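Local coordinates for protein beta-1,4-galactanase (Thielavia heterothallica, PDB 1HJS) that specifically hydrolyses (1->4)-beta-D-galactosidic linkages in type I arabinogalactans, as a family 53 glycoside hydrolase of clan GH-A, at residues Asp60-Ile63 with Ala64-Lys67; Val7-Ser10 with Ser11-Val14; Ile301-Ala304 with Asn305-Ser308; Leu293-Trp296 with Glu297-Trp300. All coordinates share one frame; numbering follows the deposited sequence.

Contact 1 of 4, residues Asp60-Ile63 with Ala64-Lys67; sequences DYNI and AIAK
Tyr61 and Ile65, one turn apart on helix 59-71, form the tightly packed flank of this segment: ring carbon CE1 of Tyr61 lies 3.8 Å from the terminal methyl CD1 of Ile65, the two side chains meeting at a slant. In Ile65, CG1 sits between the backbone N and the carbonyl carbon (chi1 61°), which turns it back over the preceding turn, to 3.5 Å from Asn62 O. On the same buried flank the methyl CB of Ala66 presses against that oxygen, while Tyr61 OH bonds to Ser10 O and the amide of Asn62 is satisfied by Gln46, Arg47 O and Asn58 O. The helix is the crossover of the beta-alpha-beta unit made with strands 43-48 and 75-80 of the barrel; Asn62, Ile65 and Ala66 all rest on strand 43-48. Four successive backbone bonds from residue i+4 to residue i knit the segment, from Ala64 N to Asp60 O (3.0 Å) up to Lys67 N to Ile63 O (3.0 Å), the shortest being Ala66 N to Asn62 O at 2.8 Å. The solvent side is looser. Asp60 and Ala64 are exposed there, and Lys67 runs out as an extended chain whose CG lies 3.3 Å from Ile63 O and whose CE touches the Ile63 methyl CG2 at 3.7 Å, the two side chains crossing at an angle.

Contact 2 of 4, residues Val7-Ser10 with Ser11-Val14; sequences VDWS and SVVV
The turn that brings Trp9 and Val12 together is prepared one residue earlier, at Asp8. Its carboxylate oxygen OD1 is gripped twice from Ser10: the hydroxyl OG donates to OD1 at a short 2.5 Å, from the syn side, and the backbone N of Ser10 reaches OD1 at 3.1 Å in an Asx turn, while OD2 forms a salt bridge with Arg45. Trp9 comes next. Its O accepts from Val12 N at 2.9 Å, closing a type I beta turn, and its indole points the same way as the valine side chain. Because Val12 CG1 stands between the backbone N and the carbonyl carbon (chi1 60°), this methyl lies over one face of the indole, 4.0 Å from the centroid of the six-membered ring, a CH-pi contact only 14° off the ring normal; Val12 CB is 3.8 Å from Trp9 CE3. With an alanine in place of Trp9, Val12 CG1 would probably lose the aromatic face it rests on and Gln46 OE1 the indole N-H that it accepts. Ser10 completes the segment, its OG also bonded to Arg47 N. The stretch thus leads from the C-terminal end of strand 4-8 into helix 12-17, with strands 43-48 and 290-296 flanking strand 4-8 in the barrel, and with Trp9 and Val12 both packing against Leu32 of helix 32-38 and Ile65 of helix 59-71.

Contact 3 of 4, residues Ile301-Ala304 with Asn305-Ser308; sequences IHNA and NLGS
Asn303 and Leu306 are brought together by two staggered torsions: CG of Asn303 stands opposite its own backbone N (chi1 179°), which swings the amide over the turn, and CG of Leu306 lies beside its own N, opposite the carbonyl carbon, so that the side chain folds back on Asn303. As a result Asn303 ND2 comes within 3.6 Å of Leu306 CA, and the methyl CD2 of Leu306 sits 3.2 Å from Asn303 O. That same oxygen receives Leu306 N at 2.7 Å, the bond of a type I turn from Asn303 to Leu306; the donor stands above the carbonyl plane and not on a lone pair. In Asn305, CG lies between the backbone N and the carbonyl carbon (chi1 62°). Its OD1 then faces Asn303 OD1 at 3.6 Å with the amide planes 86° apart, a meeting of two acceptors that offers no bond. The other end of the amide is well used: Asn305 ND2 donates almost straight to Ser308 O at 2.9 Å, on a lone pair of that oxygen, which itself lies in the plane of the Asn305 amide. In return Asn305 O accepts from Ser308 N and from Ser308 OG, the latter at 2.7 Å, with Asn313 ND2 as a further donor. Leu306 and Gly307 both have positive phi, as the central residues of a type I' turn must. Two overlapping beta turns therefore shape the surface loop that follows the last barrel strand, near the catalytic mouth: the Leu306 side chain is about 9 Å from that of Glu245, the probable nucleophile.

Contact 4 of 4, residues Leu293-Trp296 with Glu297-Trp300; sequences LFYW and EPAW
Trp296 and Glu297 meet where strand 290-296, the eighth strand of the (beta/alpha)8 barrel, gives way to the loop beyond it. The first kind of interaction is CH-pi. With positive phi at Glu297 and CG beside its own backbone N, opposite the carbonyl carbon (chi1 -68°), CG lies over the indole of Trp296, 3.8 Å from the centroid of the five-membered ring and 18° off the normal; the closest ring atom, Trp296 CE2, is 3.6 Å from that CG. The carboxylate beyond it is turned 88° to the ring plane and is held by polar bonds, OE1 to the hydroxyl of Ser11 and OE2 in a salt bridge with Arg47 NH2, which probably steadies a charge in this buried place. Within the loop, Trp300 N makes only a weak bond to Glu297 O (3.4 Å) across a type I turn. At the strand's end, Trp296 O accepts from Asn247 ND2. Trp296 lies about 4 Å, side chain to side chain, from Glu245, the probable nucleophile, consistent with the aromatic residue that ends the eighth strand beside the sugar site in many clan GH-A enzymes. A leucine in its place is likely to leave Glu297 CG without the flat surface it lies over and to open a gap beside Trp300. Apolar contacts make up the rest. Tyr295, whose OH is bonded to Asn313 O and Trp248 N, lets CD2 touch Pro298 CB at 3.7 Å as the two side chains run past each other in opposite senses. The two indoles lie side by side, and Trp296 CH2 meets the edge of Trp300 near its plane, 4.0 Å from CZ3.

Contacts 2 and 4 are buried and belong to the same wall of the barrel: strands 4-8 and 290-296 are neighbours there, and Asp8 N bonds to Tyr295 O at 2.8 Å. Contact 1 is only partly buried. It lies on a helix outside that wall, yet it touches contact 2, chiefly through the Tyr61 hydroxyl bonded to Ser10 O, and Ile65 O lies against Trp9 CZ2. Contact 3 is a surface loop that continues the chain from contact 4, with the methyl CD1 of Leu306 3.3 Å from Trp296 O. The chemistry follows the place: repeated backbone bonds in the helix, aromatic faces and held carboxylates at the strand ends, and amide and hydroxyl bonds in the outer turns.

Contact 1 of 4, residues Asp60-Ile63 with Ala64-Lys67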
loop_
_atom_site.group_PDB
_atom_site.type_symbol
_atom_site.label_atom_id
_atom_site.label_comp_id
_atom_site.label_asym_id
_atom_site.label_seq_id
_atom_site.Cartn_x
_atom_site.Cartn_y
_atom_site.Cartn_z
ATOM N N ASP A 60 17.376 -5.319 0.481
ATOM C CA ASP A 60 18.141 -5.585 -0.737
ATOM C C ASP A 60 17.209 -5.929 -1.891
ATOM O O ASP A 60 17.399 -5.474 -3.016
ATOM C CB ASP A 60 19.122 -6.741 -0.531
ATOM C CG ASP A 60 20.314 -6.350 0.320
ATOM O OD1 ASP A 60 20.674 -5.153 0.324
ATOM O OD2 ASP A 60 20.894 -7.243 0.967
ATOM N N TYR A 61 16.210 -6.753 -1.597
ATOM C CA TYR A 61 15.226 -7.169 -2.590
ATOM C C TYR A 61 14.531 -5.933 -3.145
ATOM O O TYR A 61 14.355 -5.789 -4.354
ATOM C CB TYR A 61 14.208 -8.105 -1.926
ATOM C CG TYR A 61 13.065 -8.556 -2.811
ATOM C CD1 TYR A 61 11.972 -7.726 -3.059
ATOM C CD2 TYR A 61 13.068 -9.830 -3.381
ATOM C CE1 TYR A 61 10.902 -8.159 -3.855
ATOM C CE2 TYR A 61 12.011 -10.269 -4.175
ATOM C CZ TYR A 61 10.933 -9.434 -4.410
ATOM O OH TYR A 61 9.899 -9.875 -5.210
ATOM N N ASN A 62 14.155 -5.028 -2.250
ATOM C CA ASN A 62 13.472 -3.802 -2.634
ATOM C C ASN A 62 14.340 -2.807 -3.394
ATOM O O ASN A 62 13.857 -2.111 -4.286
ATOM C CB ASN A 62 12.876 -3.147 -1.395
ATOM C CG ASN A 62 11.516 -3.707 -1.060
ATOM O OD1 ASN A 62 10.529 -3.385 -1.719
ATOM N ND2 ASN A 62 11.457 -4.570 -0.049
ATOM N N ILE A 63 15.617 -2.725 -3.043
ATOM C CA ILE A 63 16.502 -1.809 -3.750
ATOM C C ILE A 63 16.684 -2.318 -5.176
ATOM O O ILE A 63 16.702 -1.541 -6.128
ATOM C CB ILE A 63 17.874 -1.688 -3.034
ATOM C CG1 ILE A 63 17.699 -0.858 -1.758
ATOM C CG2 ILE A 63 18.906 -1.041 -3.964
ATOM C CD1 ILE A 63 18.924 -0.797 -0.873
ATOM N N ALA A 64 16.788 -3.633 -5.327
ATOM C CA ALA A 64 16.961 -4.218 -6.653
ATOM C C ALA A 64 15.786 -3.893 -7.581
ATOM O O ALA A 64 15.992 -3.452 -8.716
ATOM C CB ALA A 64 17.146 -5.726 -6.545
ATOM N N ILE A 65 14.554 -4.100 -7.117
ATOM C CA ILE A 65 13.421 -3.804 -7.986
ATOM C C ILE A 65 13.142 -2.309 -8.084
ATOM O O ILE A 65 12.613 -1.844 -9.091
ATOM C CB ILE A 65 12.140 -4.571 -7.566
ATOM C CG1 ILE A 65 11.713 -4.196 -6.145
ATOM C CG2 ILE A 65 12.396 -6.071 -7.653
ATOM C CD1 ILE A 65 10.398 -4.853 -5.730
ATOM N N ALA A 66 13.513 -1.551 -7.055
ATOM C CA ALA A 66 13.317 -0.101 -7.094
ATOM C C ALA A 66 14.178 0.487 -8.217
ATOM O O ALA A 66 13.755 1.410 -8.912
ATOM C CB ALA A 66 13.691 0.529 -5.759
ATOM N N LYS A 67 15.390 -0.042 -8.382
ATOM C CA LYS A 67 16.281 0.423 -9.443
ATOM C C LYS A 67 15.632 0.144 -10.795
ATOM O O LYS A 67 15.714 0.957 -11.708
ATOM C CB LYS A 67 17.638 -0.284 -9.361
ATOM C CG LYS A 67 18.535 0.199 -8.241
ATOM C CD LYS A 67 19.764 -0.679 -8.152
ATOM C CE LYS A 67 20.732 -0.177 -7.103
ATOM N NZ LYS A 67 21.905 -1.096 -6.952
#

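Contact 2 of 4, residues Val7-Ser10 with Ser11-Val14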
loop_
_atom_site.group_PDB
_atom_site.type_symbol
_atom_site.label_atom_id
_atom_site.label_comp_id
_atom_site.label_asym_id
_atom_site.label_seq_id
_atom_site.Cartn_x
_atom_site.Cartn_y
_atom_site.Cartn_z
ATOM N N VAL A 7 0.444 0.473 -8.762
ATOM C CA VAL A 7 0.162 -0.898 -8.389
ATOM C C VAL A 7 1.263 -1.308 -7.428
ATOM O O VAL A 7 2.350 -0.716 -7.421
ATOM C CB VAL A 7 0.210 -1.867 -9.608
ATOM C CG1 VAL A 7 -0.745 -1.403 -10.690
ATOM C CG2 VAL A 7 1.644 -1.969 -10.150
ATOM N N ASP A 8 0.971 -2.297 -6.598
ATOM C CA ASP A 8 1.969 -2.831 -5.693
ATOM C C ASP A 8 2.490 -4.032 -6.491
ATOM O O ASP A 8 1.729 -4.951 -6.796
ATOM C CB ASP A 8 1.319 -3.292 -4.389
ATOM C CG ASP A 8 2.333 -3.786 -3.377
ATOM O OD1 ASP A 8 3.171 -4.637 -3.735
ATOM O OD2 ASP A 8 2.285 -3.333 -2.214
ATOM N N TRP A 9 3.772 -4.016 -6.848
ATOM C CA TRP A 9 4.338 -5.101 -7.646
ATOM C C TRP A 9 5.407 -5.887 -6.891
ATOM O O TRP A 9 6.249 -6.551 -7.499
ATOM C CB TRP A 9 4.922 -4.522 -8.941
ATOM C CG TRP A 9 6.266 -3.848 -8.774
ATOM C CD1 TRP A 9 6.687 -3.093 -7.711
ATOM C CD2 TRP A 9 7.353 -3.867 -9.707
ATOM N NE1 TRP A 9 7.971 -2.647 -7.927
ATOM C CE2 TRP A 9 8.404 -3.105 -9.143
ATOM C CE3 TRP A 9 7.543 -4.454 -10.969
ATOM C CZ2 TRP A 9 9.629 -2.915 -9.798
ATOM C CZ3 TRP A 9 8.766 -4.264 -11.621
ATOM C CH2 TRP A 9 9.789 -3.501 -11.031
ATOM N N SER A 10 5.350 -5.827 -5.565
ATOM C CA SER A 10 6.327 -6.492 -4.700
ATOM C C SER A 10 6.762 -7.899 -5.092
ATOM O O SER A 10 7.950 -8.217 -5.044
ATOM C CB SER A 10 5.811 -6.520 -3.258
ATOM O OG SER A 10 5.473 -5.219 -2.806
ATOM N N SER A 11 5.807 -8.738 -5.476
ATOM C CA SER A 11 6.096 -10.126 -5.843
ATOM C C SER A 11 6.811 -10.332 -7.177
ATOM O O SER A 11 7.102 -11.472 -7.539
ATOM C CB SER A 11 4.794 -10.915 -5.897
ATOM O OG SER A 11 4.023 -10.482 -7.006
ATOM N N VAL A 12 7.085 -9.255 -7.908
ATOM C CA VAL A 12 7.724 -9.387 -9.218
ATOM C C VAL A 12 8.905 -10.363 -9.302
ATOM O O VAL A 12 8.878 -11.284 -10.118
ATOM C CB VAL A 12 8.152 -8.007 -9.784
ATOM C CG1 VAL A 12 9.144 -7.324 -8.854
ATOM C CG2 VAL A 12 8.751 -8.189 -11.189
ATOM N N VAL A 13 9.930 -10.177 -8.477
ATOM C CA VAL A 13 11.089 -11.067 -8.520
ATOM C C VAL A 13 10.745 -12.479 -8.044
ATOM O O VAL A 13 11.281 -13.464 -8.549
ATOM C CB VAL A 13 12.269 -10.494 -7.690
ATOM C CG1 VAL A 13 13.320 -11.573 -7.439
ATOM C CG2 VAL A 13 12.902 -9.334 -8.452
ATOM N N VAL A 14 9.846 -12.579 -7.070
ATOM C CA VAL A 14 9.444 -13.891 -6.578
ATOM C C VAL A 14 8.830 -14.672 -7.740
ATOM O O VAL A 14 9.116 -15.855 -7.930
ATOM C CB VAL A 14 8.405 -13.769 -5.433
ATOM C CG1 VAL A 14 7.816 -15.140 -5.107
ATOM C CG2 VAL A 14 9.070 -13.193 -4.190
#

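Contact 3 of 4, residues Ile301-Ala304 with Asn305-Ser308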
loop_
_atom_site.group_PDB
_atom_site.type_symbol
_atom_site.label_atom_id
_atom_site.label_comp_id
_atom_site.label_asym_id
_atom_site.label_seq_id
_atom_site.Cartn_x
_atom_site.Cartn_y
_atom_site.Cartn_z
ATOM N N ILE A 301 0.240 -13.950 -10.322
ATOM C CA ILE A 301 -0.561 -15.048 -10.844
ATOM C C ILE A 301 -0.507 -16.374 -10.085
ATOM O O ILE A 301 -1.419 -17.189 -10.221
ATOM C CB ILE A 301 -0.245 -15.284 -12.339
ATOM C CG1 ILE A 301 1.212 -15.712 -12.521
ATOM C CG2 ILE A 301 -0.526 -14.005 -13.125
ATOM C CD1 ILE A 301 1.581 -15.982 -13.970
ATOM N N HIS A 302 0.536 -16.601 -9.289
ATOM C CA HIS A 302 0.618 -17.839 -8.520
ATOM C C HIS A 302 -0.095 -17.707 -7.173
ATOM O O HIS A 302 -0.076 -18.620 -6.348
ATOM C CB HIS A 302 2.076 -18.264 -8.316
ATOM C CG HIS A 302 2.698 -18.868 -9.537
ATOM N ND1 HIS A 302 3.747 -18.280 -10.212
ATOM C CD2 HIS A 302 2.398 -19.998 -10.222
ATOM C CE1 HIS A 302 4.066 -19.020 -11.259
ATOM N NE2 HIS A 302 3.263 -20.069 -11.289
ATOM N N ASN A 303 -0.724 -16.556 -6.967
ATOM C CA ASN A 303 -1.492 -16.275 -5.753
ATOM C C ASN A 303 -2.673 -15.455 -6.262
ATOM O O ASN A 303 -2.981 -14.384 -5.747
ATOM C CB ASN A 303 -0.652 -15.462 -4.762
ATOM C CG ASN A 303 -1.410 -15.122 -3.483
ATOM O OD1 ASN A 303 -2.155 -15.947 -2.950
ATOM N ND2 ASN A 303 -1.213 -13.904 -2.981
ATOM N N ALA A 304 -3.322 -15.992 -7.292
ATOM C CA ALA A 304 -4.435 -15.335 -7.972
ATOM C C ALA A 304 -5.530 -14.736 -7.108
ATOM O O ALA A 304 -6.036 -13.656 -7.419
ATOM C CB ALA A 304 -5.050 -16.295 -8.988
ATOM N N ASN A 305 -5.921 -15.427 -6.044
ATOM C CA ASN A 305 -6.979 -14.915 -5.179
ATOM C C ASN A 305 -6.473 -13.768 -4.303
ATOM O O ASN A 305 -7.258 -13.061 -3.665
ATOM C CB ASN A 305 -7.544 -16.037 -4.305
ATOM C CG ASN A 305 -6.505 -16.635 -3.376
ATOM O OD1 ASN A 305 -5.478 -17.149 -3.822
ATOM N ND2 ASN A 305 -6.769 -16.573 -2.075
ATOM N N LEU A 306 -5.157 -13.592 -4.282
ATOM C CA LEU A 306 -4.522 -12.534 -3.500
ATOM C C LEU A 306 -5.005 -12.493 -2.051
ATOM O O LEU A 306 -5.340 -11.429 -1.533
ATOM C CB LEU A 306 -4.756 -11.178 -4.174
ATOM C CG LEU A 306 -4.128 -11.036 -5.566
ATOM C CD1 LEU A 306 -4.448 -9.670 -6.162
ATOM C CD2 LEU A 306 -2.616 -11.233 -5.460
ATOM N N GLY A 307 -5.036 -13.659 -1.412
ATOM C CA GLY A 307 -5.456 -13.752 -0.026
ATOM C C GLY A 307 -6.931 -13.555 0.264
ATOM O O GLY A 307 -7.322 -13.539 1.427
ATOM N N SER A 308 -7.747 -13.399 -0.775
ATOM C CA SER A 308 -9.186 -13.204 -0.591
ATOM C C SER A 308 -9.956 -14.475 -0.918
ATOM O O SER A 308 -9.378 -15.452 -1.385
ATOM C CB SER A 308 -9.696 -12.090 -1.503
ATOM O OG SER A 308 -9.816 -12.562 -2.834
#

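Contact 4 of 4, residues Leu293-Trp296 with Glu297-Trp300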
loop_
_atom_site.group_PDB
_atom_site.type_symbol
_atom_site.label_atom_id
_atom_site.label_comp_id
_atom_site.label_asym_id
_atom_site.label_seq_id
_atom_site.Cartn_x
_atom_site.Cartn_y
_atom_site.Cartn_z
ATOM N N LEU A 293 -4.176 6.144 -6.200
ATOM C CA LEU A 293 -4.836 4.846 -6.184
ATOM C C LEU A 293 -3.803 3.802 -6.565
ATOM O O LEU A 293 -3.086 3.962 -7.556
ATOM C CB LEU A 293 -5.998 4.809 -7.182
ATOM C CG LEU A 293 -6.794 3.496 -7.259
ATOM C CD1 LEU A 293 -8.146 3.752 -7.896
ATOM C CD2 LEU A 293 -6.023 2.457 -8.066
ATOM N N PHE A 294 -3.716 2.739 -5.772
ATOM C CA PHE A 294 -2.780 1.657 -6.050
ATOM C C PHE A 294 -3.489 0.312 -6.043
ATOM O O PHE A 294 -4.107 -0.057 -5.046
ATOM C CB PHE A 294 -1.662 1.622 -5.008
ATOM C CG PHE A 294 -0.720 2.793 -5.082
ATOM C CD1 PHE A 294 -1.099 4.040 -4.599
ATOM C CD2 PHE A 294 0.546 2.641 -5.640
ATOM C CE1 PHE A 294 -0.225 5.133 -4.671
ATOM C CE2 PHE A 294 1.431 3.724 -5.720
ATOM C CZ PHE A 294 1.042 4.972 -5.233
ATOM N N TYR A 295 -3.398 -0.416 -7.151
ATOM C CA TYR A 295 -4.012 -1.739 -7.246
ATOM C C TYR A 295 -3.033 -2.702 -6.581
ATOM O O TYR A 295 -1.828 -2.609 -6.812
ATOM C CB TYR A 295 -4.205 -2.144 -8.708
ATOM C CG TYR A 295 -5.139 -3.323 -8.869
ATOM C CD1 TYR A 295 -6.514 -3.130 -8.997
ATOM C CD2 TYR A 295 -4.658 -4.628 -8.834
ATOM C CE1 TYR A 295 -7.388 -4.210 -9.085
ATOM C CE2 TYR A 295 -5.528 -5.724 -8.923
ATOM C CZ TYR A 295 -6.889 -5.503 -9.046
ATOM O OH TYR A 295 -7.757 -6.562 -9.116
ATOM N N TRP A 296 -3.523 -3.634 -5.770
ATOM C CA TRP A 296 -2.606 -4.542 -5.090
ATOM C C TRP A 296 -2.260 -5.839 -5.814
ATOM O O TRP A 296 -3.136 -6.665 -6.084
ATOM C CB TRP A 296 -3.131 -4.888 -3.691
ATOM C CG TRP A 296 -2.076 -5.499 -2.810
ATOM C CD1 TRP A 296 -0.954 -4.884 -2.332
ATOM C CD2 TRP A 296 -2.028 -6.849 -2.328
ATOM N NE1 TRP A 296 -0.209 -5.765 -1.585
ATOM C CE2 TRP A 296 -0.845 -6.980 -1.566
ATOM C CE3 TRP A 296 -2.868 -7.964 -2.468
ATOM C CZ2 TRP A 296 -0.480 -8.182 -0.942
ATOM C CZ3 TRP A 296 -2.505 -9.159 -1.851
ATOM C CH2 TRP A 296 -1.321 -9.259 -1.098
ATOM N N GLU A 297 -0.972 -6.000 -6.121
ATOM C CA GLU A 297 -0.443 -7.209 -6.756
ATOM C C GLU A 297 -1.183 -7.733 -7.990
ATOM O O GLU A 297 -1.598 -8.895 -8.038
ATOM C CB GLU A 297 -0.350 -8.309 -5.698
ATOM C CG GLU A 297 0.711 -8.039 -4.637
ATOM C CD GLU A 297 2.119 -8.339 -5.139
ATOM O OE1 GLU A 297 2.279 -8.613 -6.347
ATOM O OE2 GLU A 297 3.063 -8.296 -4.327
ATOM N N PRO A 298 -1.312 -6.898 -9.029
ATOM C CA PRO A 298 -2.009 -7.315 -10.248
ATOM C C PRO A 298 -1.345 -8.459 -11.019
ATOM O O PRO A 298 -2.016 -9.171 -11.771
ATOM C CB PRO A 298 -2.050 -6.031 -11.069
ATOM C CG PRO A 298 -0.746 -5.386 -10.712
ATOM C CD PRO A 298 -0.692 -5.571 -9.204
ATOM N N ALA A 299 -0.044 -8.647 -10.817
ATOM C CA ALA A 299 0.697 -9.676 -11.545
ATOM C C ALA A 299 1.100 -10.920 -10.757
ATOM O O ALA A 299 1.895 -11.727 -11.246
ATOM C CB ALA A 299 1.942 -9.047 -12.183
ATOM N N TRP A 300 0.553 -11.091 -9.558
ATOM C CA TRP A 300 0.894 -12.246 -8.728
ATOM C C TRP A 300 0.011 -13.432 -9.121
ATOM O O TRP A 300 -0.848 -13.878 -8.346
ATOM C CB TRP A 300 0.684 -11.897 -7.251
ATOM C CG TRP A 300 1.437 -12.771 -6.302
ATOM C CD1 TRP A 300 2.115 -13.924 -6.598
ATOM C CD2 TRP A 300 1.570 -12.578 -4.889
ATOM N NE1 TRP A 300 2.657 -14.457 -5.456
ATOM C CE2 TRP A 300 2.339 -13.651 -4.393
ATOM C CE3 TRP A 300 1.111 -11.601 -3.994
ATOM C CZ2 TRP A 300 2.663 -13.776 -3.036
ATOM C CZ3 TRP A 300 1.430 -11.727 -2.642
ATOM C CH2 TRP A 300 2.201 -12.810 -2.180
#